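Local coordinates for protein 2,3-dihydroxybenzoate-AMP ligase (PDB 5KEI) that belongs to the ANL clan of AMP-binding enzymes and pairs a large AMP-binding region with a smaller C-terminal domain, at residues L134-F137 / A138-S142; R439-D443 / G444-G448; H516-L519 / E520-V524. All coordinates share one frame; numbering follows the deposited sequence.

Contact 1 of 3, residues L134-F137 / A138-S142; sequences LTHF and AEVSS
Ala138, Glu139, Val140 and Ser141 each donate a backbone N-H to the carbonyl four residues earlier, the regular alpha-helical pattern, with Ala138 N to Leu134 O the shortest of the four at 2.8 Å. On this frame the clearest side-chain contact joins His136 and Val140, one turn apart. CG of His136 lies anti to the backbone N (chi1 175°), which carries the imidazole alongside the helix toward the next turn. There Val140 CG2 stands over one ring face, displaced toward the rim on the NE2 side, 3.7 Å from the ring centroid: a CH-pi contact. The same methyl also touches the backbone, 3.2 Å from His136 O. NE2 has a weak hydrogen bond to Pro220 O, which gives the ring a second tie. This is the helix 131-141 of a beta-alpha-beta crossover from strand 121-124 to strand 145-149 in the seven-stranded sheet; it passes strand 97-101, which lies between those two in the sheet, and Phe137 and Ala138 rest on Leu99 there. Near the C-terminal end, Phe137 O is gripped twice by Ser141, by the backbone N at 2.9 Å and by OG at 2.7 Å. With a chi1 of 59° the hydroxyl turns back over its own turn and meets the oxygen from above the carbonyl plane. The Phe137 ring extends off the helix, meeting His129 edge-to-face and packing on Leu222 and Pro220. Ser142, with positive phi, ends the helix, while Val140 O accepts a hydrogen bond from Asn417 ND2.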
ATOM      1  N   LEU A 134      13.443  -5.998  -2.443  1.00 32.33           N
ATOM      2  CA  LEU A 134      14.174  -5.191  -1.480  1.00 33.35           C
ATOM      3  C   LEU A 134      15.285  -4.385  -2.145  1.00 39.31           C
ATOM      4  O   LEU A 134      15.517  -3.218  -1.792  1.00 39.43           O
ATOM      5  CB  LEU A 134      14.750  -6.070  -0.362  1.00 35.16           C
ATOM      6  CG  LEU A 134      13.769  -6.672   0.665  1.00 43.86           C
ATOM      7  CD1 LEU A 134      14.406  -6.792   2.051  1.00 36.88           C
ATOM      8  CD2 LEU A 134      12.440  -5.909   0.753  1.00 35.91           C
ATOM      9  N   THR A 135      15.956  -4.999  -3.116  1.00 38.61           N
ATOM     10  CA  THR A 135      17.020  -4.328  -3.868  1.00 41.14           C
ATOM     11  C   THR A 135      16.490  -3.109  -4.612  1.00 38.84           C
ATOM     12  O   THR A 135      17.038  -2.017  -4.503  1.00 43.55           O
ATOM     13  CB  THR A 135      17.689  -5.300  -4.855  1.00 38.14           C
ATOM     14  OG1 THR A 135      18.651  -6.075  -4.139  1.00 41.53           O
ATOM     15  CG2 THR A 135      18.382  -4.568  -5.988  1.00 41.28           C
ATOM     16  N   HIS A 136      15.409  -3.304  -5.353  1.00 36.44           N
ATOM     17  CA  HIS A 136      14.743  -2.213  -6.049  1.00 35.49           C
ATOM     18  C   HIS A 136      14.209  -1.156  -5.070  1.00 36.35           C
ATOM     19  O   HIS A 136      14.328   0.038  -5.336  1.00 36.84           O
ATOM     20  CB  HIS A 136      13.618  -2.771  -6.923  1.00 32.03           C
ATOM     21  CG  HIS A 136      12.792  -1.719  -7.596  1.00 39.59           C
ATOM     22  ND1 HIS A 136      13.253  -0.987  -8.673  1.00 46.03           N
ATOM     23  CD2 HIS A 136      11.533  -1.297  -7.363  1.00 41.94           C
ATOM     24  CE1 HIS A 136      12.312  -0.149  -9.061  1.00 42.26           C
ATOM     25  NE2 HIS A 136      11.254  -0.312  -8.287  1.00 47.41           N
ATOM     26  N   PHE A 137      13.639  -1.585  -3.939  1.00 33.52           N
ATOM     27  CA  PHE A 137      13.200  -0.630  -2.898  1.00 37.44           C
ATOM     28  C   PHE A 137      14.372   0.223  -2.367  1.00 35.55           C
ATOM     29  O   PHE A 137      14.250   1.441  -2.268  1.00 33.76           O
ATOM     30  CB  PHE A 137      12.502  -1.347  -1.728  1.00 30.86           C
ATOM     31  CG  PHE A 137      11.199  -2.009  -2.109  1.00 31.90           C
ATOM     32  CD1 PHE A 137      10.491  -1.586  -3.219  1.00 35.45           C
ATOM     33  CD2 PHE A 137      10.696  -3.061  -1.366  1.00 32.32           C
ATOM     34  CE1 PHE A 137       9.299  -2.206  -3.586  1.00 37.31           C
ATOM     35  CE2 PHE A 137       9.511  -3.685  -1.721  1.00 32.34           C
ATOM     36  CZ  PHE A 137       8.812  -3.253  -2.840  1.00 33.51           C
ATOM     37  N   ALA A 138      15.499  -0.414  -2.052  1.00 38.61           N
ATOM     38  CA  ALA A 138      16.705   0.299  -1.597  1.00 39.76           C
ATOM     39  C   ALA A 138      17.143   1.372  -2.586  1.00 38.43           C
ATOM     40  O   ALA A 138      17.441   2.506  -2.196  1.00 36.87           O
ATOM     41  CB  ALA A 138      17.855  -0.683  -1.363  1.00 42.81           C
ATOM     42  N   GLU A 139      17.185   0.994  -3.862  1.00 39.26           N
ATOM     43  CA  GLU A 139      17.499   1.913  -4.949  1.00 38.85           C
ATOM     44  C   GLU A 139      16.517   3.078  -5.055  1.00 36.12           C
ATOM     45  O   GLU A 139      16.931   4.224  -5.223  1.00 39.55           O
ATOM     46  CB  GLU A 139      17.543   1.156  -6.279  1.00 43.16           C
ATOM     47  CG  GLU A 139      18.657   1.597  -7.212  1.00 53.99           C
ATOM     48  CD  GLU A 139      19.230   0.442  -8.031  1.00 69.75           C
ATOM     49  OE1 GLU A 139      18.464  -0.473  -8.426  1.00 64.33           O
ATOM     50  OE2 GLU A 139      20.459   0.451  -8.271  1.00 78.60           O
ATOM     51  N   VAL A 140      15.220   2.797  -4.963  1.00 36.84           N
ATOM     52  CA  VAL A 140      14.223   3.852  -5.133  1.00 36.51           C
ATOM     53  C   VAL A 140      14.231   4.812  -3.926  1.00 34.72           C
ATOM     54  O   VAL A 140      14.115   6.030  -4.087  1.00 34.28           O
ATOM     55  CB  VAL A 140      12.807   3.256  -5.354  1.00 35.25           C
ATOM     56  CG1 VAL A 140      11.749   4.357  -5.388  1.00 34.14           C
ATOM     57  CG2 VAL A 140      12.758   2.452  -6.656  1.00 32.95           C
ATOM     58  N   SER A 141      14.415   4.259  -2.727  1.00 33.64           N
ATOM     59  CA  SER A 141      14.312   5.035  -1.494  1.00 35.41           C
ATOM     60  C   SER A 141      15.629   5.639  -1.008  1.00 34.79           C
ATOM     61  O   SER A 141      15.622   6.447  -0.075  1.00 33.93           O
ATOM     62  CB  SER A 141      13.732   4.168  -0.365  1.00 28.63           C
ATOM     63  OG  SER A 141      14.535   3.025  -0.124  1.00 29.07           O
ATOM     64  N   SER A 142      16.747   5.238  -1.612  1.00 34.50           N
ATOM     65  CA  SER A 142      18.072   5.609  -1.088  1.00 35.45           C
ATOM     66  C   SER A 142      18.196   5.199   0.378  1.00 31.69           C
ATOM     67  O   SER A 142      18.786   5.916   1.179  1.00 35.33           O
ATOM     68  CB  SER A 142      18.335   7.118  -1.229  1.00 28.69           C
ATOM     69  OG  SER A 142      18.311   7.511  -2.592  1.00 35.26           O
TER

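Contact 2 of 3, residues R439-D443 / G444-G448; sequences RRFAD and GPLAG
Phe441 and Leu446 form the compact part of a beta-hairpin connection, the loop that links strands 432-440 and 450-455, two antiparallel neighbours of a four-stranded sheet. The Leu446 side chain folds back from the turn onto Phe441, and the two run side by side in the same direction. CB of Leu446 lies over the Phe441 ring, 4.2 Å from its centroid and nearest to CD2, a CH-pi contact; farther out, CD1 sits above the same face toward the rim, 4.1 Å from both CE2 and CZ. Both residues hold CG anti to the carbonyl carbon (chi1 -60° in Phe441, -50° in Leu446), which keeps the two chains abreast. Behind them, the Leu446 carbonyl oxygen presses on Phe441 CB at 3.3 Å. Leu446 also packs on Val371 and Asn374 of helix 369-374. The base of the loop is closed by Gly448 N, which donates to Phe441 O at 3.0 Å in an almost straight bond of 171°, beside the pairing of Phe441 with the backbone of Tyr449. Ala447 CA adds a C-H...O contact to the same oxygen.

The far end is looser and exposed. From Gly444 to Ala447 the chain makes a type I turn whose closing bond, Ala447 N to Gly444 O, is weak. A water spans the gap instead, donating a hydrogen bond to Asp443 O and accepting one from Leu446 N, each at 2.9 Å. The carboxylate of Asp443 folds over the N-H of its neighbour Gly444, but that approach is implausibly short and bent, and its value as a bond is doubtful. Within these segments one strong direct backbone bond and the Phe441-Leu446 pair hold the loop, whereas a single water bridges two backbone groups nearer its tip.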
ATOM      1  N   ARG A 439     -18.557  -0.119 -10.635  1.00 33.90           N
ATOM      2  CA  ARG A 439     -19.744   0.678 -10.903  1.00 36.27           C
ATOM      3  C   ARG A 439     -20.264   1.185  -9.578  1.00 36.15           C
ATOM      4  O   ARG A 439     -20.084   0.530  -8.548  1.00 39.06           O
ATOM      5  CB  ARG A 439     -20.814  -0.124 -11.650  1.00 35.37           C
ATOM      6  CG  ARG A 439     -21.310  -1.332 -10.920  1.00 36.56           C
ATOM      7  CD  ARG A 439     -22.153  -2.187 -11.829  1.00 46.87           C
ATOM      8  NE  ARG A 439     -22.709  -3.329 -11.116  1.00 52.56           N
ATOM      9  CZ  ARG A 439     -23.698  -4.088 -11.580  1.00 66.31           C
ATOM     10  NH1 ARG A 439     -24.229  -3.826 -12.770  1.00 73.37           N
ATOM     11  NH2 ARG A 439     -24.158  -5.109 -10.860  1.00 54.55           N
ATOM     12  N   ARG A 440     -20.843   2.382  -9.599  1.00 37.05           N
ATOM     13  CA  ARG A 440     -21.529   2.943  -8.442  1.00 33.78           C
ATOM     14  C   ARG A 440     -23.012   2.888  -8.735  1.00 41.33           C
ATOM     15  O   ARG A 440     -23.479   3.502  -9.697  1.00 43.52           O
ATOM     16  CB  ARG A 440     -21.088   4.373  -8.171  1.00 38.75           C
ATOM     17  CG  ARG A 440     -21.909   5.073  -7.083  1.00 47.72           C
ATOM     18  CD  ARG A 440     -21.299   6.425  -6.705  1.00 46.63           C
ATOM     19  NE  ARG A 440     -20.775   7.114  -7.884  1.00 59.32           N
ATOM     20  CZ  ARG A 440     -19.943   8.152  -7.841  1.00 61.84           C
ATOM     21  NH1 ARG A 440     -19.540   8.635  -6.669  1.00 63.80           N
ATOM     22  NH2 ARG A 440     -19.510   8.704  -8.973  1.00 56.46           N
ATOM     23  N   PHE A 441     -23.750   2.123  -7.939  1.00 41.63           N
ATOM     24  CA  PHE A 441     -25.192   2.001  -8.139  1.00 42.80           C
ATOM     25  C   PHE A 441     -25.866   3.373  -8.021  1.00 45.41           C
ATOM     26  O   PHE A 441     -25.597   4.133  -7.077  1.00 45.51           O
ATOM     27  CB  PHE A 441     -25.797   1.017  -7.135  1.00 42.42           C
ATOM     28  CG  PHE A 441     -25.228  -0.373  -7.222  1.00 39.76           C
ATOM     29  CD1 PHE A 441     -25.691  -1.266  -8.176  1.00 36.61           C
ATOM     30  CD2 PHE A 441     -24.246  -0.793  -6.337  1.00 38.16           C
ATOM     31  CE1 PHE A 441     -25.170  -2.553  -8.260  1.00 40.60           C
ATOM     32  CE2 PHE A 441     -23.720  -2.076  -6.415  1.00 39.88           C
ATOM     33  CZ  PHE A 441     -24.179  -2.958  -7.376  1.00 39.65           C
ATOM     34  N   ALA A 442     -26.727   3.695  -8.984  1.00 49.50           N
ATOM     35  CA  ALA A 442     -27.391   5.004  -9.003  1.00 53.34           C
ATOM     36  C   ALA A 442     -28.811   4.943  -8.430  1.00 46.98           C
ATOM     37  O   ALA A 442     -29.407   5.969  -8.138  1.00 49.37           O
ATOM     38  CB  ALA A 442     -27.421   5.564 -10.428  1.00 46.53           C
ATOM     39  N   ASP A 443     -29.330   3.731  -8.261  1.00 52.41           N
ATOM     40  CA  ASP A 443     -30.726   3.515  -7.882  1.00 53.93           C
ATOM     41  C   ASP A 443     -30.835   2.226  -7.041  1.00 53.13           C
ATOM     42  O   ASP A 443     -29.892   1.437  -6.985  1.00 48.97           O
ATOM     43  CB  ASP A 443     -31.594   3.445  -9.152  1.00 58.45           C
ATOM     44  CG  ASP A 443     -33.080   3.276  -8.859  1.00 77.90           C
ATOM     45  OD1 ASP A 443     -33.510   3.522  -7.705  1.00 74.34           O
ATOM     46  OD2 ASP A 443     -33.821   2.890  -9.796  1.00 85.62           O
ATOM     47  N   GLY A 444     -31.971   2.023  -6.377  1.00 48.61           N
ATOM     48  CA  GLY A 444     -32.177   0.849  -5.553  1.00 41.33           C
ATOM     49  C   GLY A 444     -31.674   1.018  -4.127  1.00 45.80           C
ATOM     50  O   GLY A 444     -31.275   2.120  -3.726  1.00 45.05           O
ATOM     51  N   PRO A 445     -31.687  -0.083  -3.351  1.00 44.94           N
ATOM     52  CA  PRO A 445     -31.220  -0.083  -1.955  1.00 43.04           C
ATOM     53  C   PRO A 445     -29.693  -0.043  -1.828  1.00 42.94           C
ATOM     54  O   PRO A 445     -29.184   0.248  -0.737  1.00 37.48           O
ATOM     55  CB  PRO A 445     -31.786  -1.393  -1.395  1.00 41.39           C
ATOM     56  CG  PRO A 445     -31.923  -2.288  -2.589  1.00 40.68           C
ATOM     57  CD  PRO A 445     -32.258  -1.387  -3.751  1.00 39.56           C
ATOM     58  N   LEU A 446     -28.989  -0.313  -2.930  1.00 41.46           N
ATOM     59  CA  LEU A 446     -27.524  -0.266  -2.953  1.00 40.44           C
ATOM     60  C   LEU A 446     -27.027   1.058  -3.519  1.00 40.25           C
ATOM     61  O   LEU A 446     -25.843   1.203  -3.824  1.00 40.85           O
ATOM     62  CB  LEU A 446     -26.944  -1.424  -3.778  1.00 36.97           C
ATOM     63  CG  LEU A 446     -27.450  -2.838  -3.478  1.00 34.80           C
ATOM     64  CD1 LEU A 446     -26.715  -3.860  -4.327  1.00 35.23           C
ATOM     65  CD2 LEU A 446     -27.338  -3.179  -1.989  1.00 36.41           C
ATOM     66  N   ALA A 447     -27.933   2.019  -3.651  1.00 43.20           N
ATOM     67  CA  ALA A 447     -27.593   3.326  -4.212  1.00 44.29           C
ATOM     68  C   ALA A 447     -26.511   4.038  -3.402  1.00 41.41           C
ATOM     69  O   ALA A 447     -26.569   4.078  -2.178  1.00 39.34           O
ATOM     70  CB  ALA A 447     -28.836   4.200  -4.293  1.00 39.29           C
ATOM     71  N   GLY A 448     -25.532   4.613  -4.096  1.00 41.89           N
ATOM     72  CA  GLY A 448     -24.446   5.324  -3.434  1.00 35.59           C
ATOM     73  C   GLY A 448     -23.216   4.456  -3.236  1.00 36.49           C
ATOM     74  O   GLY A 448     -22.112   4.958  -2.995  1.00 36.07           O
TER
HETATM   75  O   HOH W   1     -29.449  -1.113  -5.700  1.00 37.22           O

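Contact 3 of 3, residues H516-L519 / E520-V524; sequences HAHL and EQRGV
A Schellman motif closes the C-terminal end of helix 512-521, with Leu519 and Val524 as its hydrophobic pair. Val524 N reaches back to Leu519 O at 2.9 Å, and inside this loop Gly523 N bonds to Glu520 O, also at 2.9 Å. Gly523 makes the reversal with a phi of 96°, a conformation in which a CB would collide with the carbonyl oxygen of Arg522. The turn brings CB of Val524 to 4.1 Å from CB of Leu519, the apolar contact usual in such a cap, and Val524 CG2 flanks the accepting Leu519 oxygen. Upstream, the regular bonds Glu520 N to His516 O and Gln521 N to Ala517 O persist, but Arg522 N makes two weak bonds, to the carbonyls of both His518 and Leu519, as the helix unwinds.

On another side of the helix, His518 and Arg522 lie abreast. The imidazole, set anti to the backbone N by a chi1 of 176°, receives the aliphatic part of the arginine: CD comes within 3.3 Å of NE2, and CG stands over one ring face toward the rim, itself 3.2 Å from His518 O. A bend at chi3 leaves the guanidinium only 18° from the ring plane, yet NE stays 4.4 Å from His518 NE2, so the two nitrogens do not pair. Each bonds elsewhere: His518 NE2 to Thr478 OG1, and Arg522 NE to His475 ND1.

Those outside partners belong to helix 469-477 and the loop after it, and Leu519 is buried against Leu472, His475 and Leu476 of the same helix. Helix 512-521 is the helix of the beta-alpha-beta unit formed with strands 498-505 and 532-535, and it lies beside helix 469-477.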
ATOM      1  N   HIS A 516      14.073  -7.707 -26.988  1.00 41.52           N
ATOM      2  CA  HIS A 516      13.722  -9.132 -26.925  1.00 40.24           C
ATOM      3  C   HIS A 516      14.584  -9.886 -25.903  1.00 39.41           C
ATOM      4  O   HIS A 516      14.082 -10.688 -25.124  1.00 40.36           O
ATOM      5  CB  HIS A 516      13.864  -9.790 -28.307  1.00 42.17           C
ATOM      6  CG  HIS A 516      12.610  -9.773 -29.126  1.00 40.40           C
ATOM      7  ND1 HIS A 516      11.990 -10.927 -29.566  1.00 42.35           N
ATOM      8  CD2 HIS A 516      11.857  -8.749 -29.591  1.00 41.34           C
ATOM      9  CE1 HIS A 516      10.919 -10.608 -30.263  1.00 41.78           C
ATOM     10  NE2 HIS A 516      10.810  -9.289 -30.291  1.00 36.61           N
ATOM     11  N   ALA A 517      15.886  -9.631 -25.911  1.00 42.29           N
ATOM     12  CA  ALA A 517      16.782 -10.237 -24.925  1.00 47.01           C
ATOM     13  C   ALA A 517      16.380  -9.853 -23.490  1.00 49.34           C
ATOM     14  O   ALA A 517      16.390 -10.689 -22.585  1.00 48.91           O
ATOM     15  CB  ALA A 517      18.218  -9.826 -25.200  1.00 45.21           C
ATOM     16  N   HIS A 518      16.027  -8.583 -23.297  1.00 49.61           N
ATOM     17  CA  HIS A 518      15.593  -8.083 -21.990  1.00 44.45           C
ATOM     18  C   HIS A 518      14.312  -8.763 -21.541  1.00 46.94           C
ATOM     19  O   HIS A 518      14.149  -9.083 -20.361  1.00 49.77           O
ATOM     20  CB  HIS A 518      15.387  -6.564 -22.035  1.00 42.16           C
ATOM     21  CG  HIS A 518      14.846  -5.984 -20.763  1.00 48.46           C
ATOM     22  ND1 HIS A 518      15.658  -5.547 -19.737  1.00 42.85           N
ATOM     23  CD2 HIS A 518      13.571  -5.767 -20.353  1.00 45.15           C
ATOM     24  CE1 HIS A 518      14.907  -5.086 -18.753  1.00 47.90           C
ATOM     25  NE2 HIS A 518      13.637  -5.209 -19.101  1.00 48.66           N
ATOM     26  N   LEU A 519      13.395  -8.977 -22.482  1.00 42.78           N
ATOM     27  CA  LEU A 519      12.143  -9.658 -22.161  1.00 46.90           C
ATOM     28  C   LEU A 519      12.335 -11.124 -21.774  1.00 46.38           C
ATOM     29  O   LEU A 519      11.594 -11.643 -20.944  1.00 49.45           O
ATOM     30  CB  LEU A 519      11.170  -9.569 -23.333  1.00 39.39           C
ATOM     31  CG  LEU A 519      10.726  -8.141 -23.613  1.00 43.91           C
ATOM     32  CD1 LEU A 519       9.629  -8.140 -24.647  1.00 41.38           C
ATOM     33  CD2 LEU A 519      10.276  -7.470 -22.322  1.00 42.99           C
ATOM     34  N   GLU A 520      13.319 -11.787 -22.376  1.00 44.99           N
ATOM     35  CA  GLU A 520      13.553 -13.205 -22.125  1.00 51.10           C
ATOM     36  C   GLU A 520      14.182 -13.440 -20.746  1.00 50.65           C
ATOM     37  O   GLU A 520      13.801 -14.366 -20.024  1.00 47.46           O
ATOM     38  CB  GLU A 520      14.443 -13.796 -23.221  1.00 53.82           C
ATOM     39  CG  GLU A 520      14.852 -15.232 -22.965  1.00 59.55           C
ATOM     40  CD  GLU A 520      15.900 -15.713 -23.944  1.00 71.37           C
ATOM     41  OE1 GLU A 520      16.610 -14.856 -24.518  1.00 71.19           O
ATOM     42  OE2 GLU A 520      16.012 -16.945 -24.140  1.00 77.07           O
ATOM     43  N   GLN A 521      15.141 -12.589 -20.389  1.00 55.94           N
ATOM     44  CA  GLN A 521      15.759 -12.613 -19.061  1.00 54.84           C
ATOM     45  C   GLN A 521      14.730 -12.402 -17.940  1.00 58.57           C
ATOM     46  O   GLN A 521      14.941 -12.852 -16.811  1.00 58.55           O
ATOM     47  CB  GLN A 521      16.858 -11.549 -18.961  1.00 56.73           C
ATOM     48  CG  GLN A 521      18.045 -11.776 -19.906  1.00 67.17           C
ATOM     49  CD  GLN A 521      18.822 -13.057 -19.591  1.00 80.42           C
ATOM     50  OE1 GLN A 521      18.626 -14.094 -20.238  1.00 70.12           O
ATOM     51  NE2 GLN A 521      19.718 -12.983 -18.604  1.00 84.75           N
ATOM     52  N   ARG A 522      13.622 -11.725 -18.256  1.00 51.58           N
ATOM     53  CA  ARG A 522      12.563 -11.475 -17.280  1.00 50.47           C
ATOM     54  C   ARG A 522      11.494 -12.569 -17.299  1.00 51.12           C
ATOM     55  O   ARG A 522      10.557 -12.540 -16.506  1.00 52.85           O
ATOM     56  CB  ARG A 522      11.914 -10.106 -17.531  1.00 47.82           C
ATOM     57  CG  ARG A 522      12.888  -8.920 -17.442  1.00 45.91           C
ATOM     58  CD  ARG A 522      12.147  -7.588 -17.449  1.00 43.36           C
ATOM     59  NE  ARG A 522      11.036  -7.600 -16.501  1.00 45.21           N
ATOM     60  CZ  ARG A 522      11.177  -7.338 -15.208  1.00 42.04           C
ATOM     61  NH1 ARG A 522      12.380  -7.036 -14.735  1.00 44.00           N
ATOM     62  NH2 ARG A 522      10.129  -7.372 -14.400  1.00 48.57           N
ATOM     63  N   GLY A 523      11.628 -13.522 -18.218  1.00 52.07           N
ATOM     64  CA  GLY A 523      10.718 -14.652 -18.280  1.00 51.34           C
ATOM     65  C   GLY A 523       9.548 -14.549 -19.246  1.00 48.97           C
ATOM     66  O   GLY A 523       8.568 -15.261 -19.096  1.00 49.93           O
ATOM     67  N   VAL A 524       9.635 -13.667 -20.235  1.00 51.55           N
ATOM     68  CA  VAL A 524       8.579 -13.557 -21.242  1.00 47.40           C
ATOM     69  C   VAL A 524       8.876 -14.495 -22.421  1.00 43.15           C
ATOM     70  O   VAL A 524       9.975 -14.485 -22.970  1.00 45.11           O
ATOM     71  CB  VAL A 524       8.435 -12.102 -21.741  1.00 45.84           C
ATOM     72  CG1 VAL A 524       7.206 -11.944 -22.636  1.00 40.13           C
ATOM     73  CG2 VAL A 524       8.364 -11.153 -20.556  1.00 45.59           C
TER

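In the fold
The three contacts follow one another along the chain and share no helix or strand. Contact 1 lies on a helix packed on the seven-stranded sheet of the large AMP-binding region, contact 2 at the hairpin tip of the four-stranded antiparallel sheet, and contact 3 on a helix end in the C-terminal domain. Contacts 1 and 2 fall on opposite sides of the chain's centre, their own centres 42 Å apart; contacts 2 and 3 are separated by 45 Å between centres. Contacts 1 and 3 are nearer, at 22 Å between centres and about 9 Å between nearest atoms, which places the C-terminal domain close to the large region without these segments touching.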